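Long-range contact in neural-cadherin (Drosophila melanogaster, PDB 3UBG), which mediates calcium-dependent, homophilic adhesion between cells and so may help to sort mixed cell types: residues I145-T150 with V178-A183. Numbering follows the deposited sequence.
Sequences IVRDRT and VLYVKA
A classic beta bulge, in which V146 and R147 both face Y180, interrupts the antiparallel pairing of strands 141-148 and 176-185 in the middle of this fragment's three cadherin repeats. It illustrates how an outermost strand can take up an extra residue and stay attached to its sheet. Y180 O accepts a short bond from V146 N (2.7 Å) and a weak one from R147 N (3.3 Å), while Y180 N donates to R147 O (2.8 Å). The register shifts by one residue, and non-hydrogen-bonded pairs, I145 with V181 and D148 with L179, flank the bulge.

On the sandwich-core face, I145 CG2, placed anti to the backbone N, reaches L179 CD2, and strand 154-156 packs beside both residues. On the face that carries R147 and Y180, R147 CB meets Y180 CB at 3.6 Å and lies obliquely to its ring, whereas R149 CD comes to the edge of that ring and lies over one face of the R147 guanidinium. The side chains of V146 and K182 cross at about a right angle, V146 CG1 touching K182 CG (3.7 Å); the ammonium pairs with E184.

Past the bulge, R149 N bonds V178 O (3.0 Å) and D148 forms an Asx turn. With CG anti to the backbone N (chi1 178°), D148 lies side by side with L179 and brings OD1 to 3.3 Å from L179 CD2, and OD2 accepts from G152 N. An alanine here, lacking both carboxylate oxygens, would probably cost T150 N and OG1 their bonds to OD1 and G152 N its bond to OD2, leaving the turn less fixed. T150 N meets OD1 from above the carboxylate plane, and T150 OG1 donates to the syn lone pair of D148 OD1 at 2.8 Å.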
# COMPACT_ATOMS: atom_id res chain seq x y z
N ILE A 145 -18.83 9.68 -5.28
CA ILE A 145 -18.65 9.72 -6.73
C ILE A 145 -18.27 11.15 -7.11
O ILE A 145 -18.94 12.10 -6.69
CB ILE A 145 -19.95 9.36 -7.44
CG1 ILE A 145 -20.33 7.91 -7.15
CG2 ILE A 145 -19.82 9.63 -8.93
CD1 ILE A 145 -21.77 7.59 -7.43
N VAL A 146 -17.21 11.32 -7.89
CA VAL A 146 -16.82 12.65 -8.34
C VAL A 146 -17.06 12.91 -9.84
O VAL A 146 -17.37 14.04 -10.25
CB VAL A 146 -15.36 12.99 -7.95
CG1 VAL A 146 -15.19 12.88 -6.44
CG2 VAL A 146 -14.36 12.11 -8.69
N ARG A 147 -16.91 11.87 -10.65
CA ARG A 147 -17.32 11.90 -12.04
C ARG A 147 -18.31 10.76 -12.26
O ARG A 147 -17.98 9.61 -12.01
CB ARG A 147 -16.12 11.75 -13.00
CG ARG A 147 -15.33 13.04 -13.30
CD ARG A 147 -14.46 12.92 -14.59
NE ARG A 147 -15.21 13.29 -15.79
CZ ARG A 147 -14.98 12.84 -17.03
NH1 ARG A 147 -13.99 11.97 -17.27
NH2 ARG A 147 -15.75 13.26 -18.04
N ASP A 148 -19.52 11.09 -12.72
CA ASP A 148 -20.51 10.08 -13.08
C ASP A 148 -20.69 10.03 -14.58
O ASP A 148 -21.40 10.86 -15.15
CB ASP A 148 -21.85 10.39 -12.41
CG ASP A 148 -22.94 9.40 -12.80
OD1 ASP A 148 -22.64 8.41 -13.51
OD2 ASP A 148 -24.10 9.61 -12.38
N ARG A 149 -20.08 9.07 -15.25
CA ARG A 149 -20.24 8.98 -16.70
C ARG A 149 -21.36 8.02 -17.15
O ARG A 149 -21.29 7.46 -18.25
CB ARG A 149 -18.89 8.68 -17.38
CG ARG A 149 -17.97 9.89 -17.36
CD ARG A 149 -16.51 9.58 -17.53
NE ARG A 149 -16.09 9.31 -18.91
CZ ARG A 149 -16.47 9.98 -20.00
NH1 ARG A 149 -17.31 11.01 -19.92
NH2 ARG A 149 -16.01 9.62 -21.17
N THR A 150 -22.39 7.85 -16.31
CA THR A 150 -23.41 6.82 -16.51
C THR A 150 -24.83 7.38 -16.60
O THR A 150 -25.77 6.65 -16.91
CB THR A 150 -23.41 5.78 -15.37
OG1 THR A 150 -24.23 6.25 -14.29
CG2 THR A 150 -22.01 5.51 -14.88
N VAL A 178 -19.03 3.83 -16.25
CA VAL A 178 -17.86 4.30 -15.54
C VAL A 178 -18.14 5.38 -14.49
O VAL A 178 -18.72 6.42 -14.80
CB VAL A 178 -16.79 4.82 -16.49
CG1 VAL A 178 -15.65 5.44 -15.70
CG2 VAL A 178 -16.29 3.69 -17.38
N LEU A 179 -17.72 5.13 -13.25
CA LEU A 179 -17.73 6.14 -12.20
C LEU A 179 -16.32 6.44 -11.72
O LEU A 179 -15.45 5.57 -11.70
CB LEU A 179 -18.56 5.69 -10.99
CG LEU A 179 -20.03 5.31 -11.18
CD1 LEU A 179 -20.52 4.47 -9.99
CD2 LEU A 179 -20.91 6.53 -11.41
N TYR A 180 -16.09 7.67 -11.30
CA TYR A 180 -14.84 8.02 -10.66
C TYR A 180 -15.12 8.32 -9.21
O TYR A 180 -15.96 9.17 -8.91
CB TYR A 180 -14.17 9.22 -11.34
CG TYR A 180 -13.48 8.84 -12.59
CD1 TYR A 180 -14.16 8.77 -13.80
CD2 TYR A 180 -12.13 8.52 -12.58
CE1 TYR A 180 -13.52 8.41 -14.96
CE2 TYR A 180 -11.47 8.16 -13.73
CZ TYR A 180 -12.17 8.10 -14.92
OH TYR A 180 -11.50 7.73 -16.07
N VAL A 181 -14.43 7.61 -8.33
CA VAL A 181 -14.74 7.70 -6.91
C VAL A 181 -13.55 8.15 -6.09
O VAL A 181 -12.41 8.09 -6.52
CB VAL A 181 -15.21 6.36 -6.35
CG1 VAL A 181 -16.54 5.95 -7.00
CG2 VAL A 181 -14.12 5.28 -6.52
N LYS A 182 -13.82 8.59 -4.87
CA LYS A 182 -12.75 8.91 -3.95
C LYS A 182 -13.25 8.78 -2.51
O LYS A 182 -14.46 8.74 -2.27
CB LYS A 182 -12.22 10.32 -4.22
CG LYS A 182 -13.14 11.41 -3.76
CD LYS A 182 -12.36 12.71 -3.57
CE LYS A 182 -13.22 13.81 -2.95
NZ LYS A 182 -12.42 15.06 -2.74
N ALA A 183 -12.32 8.68 -1.57
CA ALA A 183 -12.69 8.78 -0.17
C ALA A 183 -11.99 9.98 0.46
O ALA A 183 -10.90 10.37 0.03
CB ALA A 183 -12.38 7.48 0.59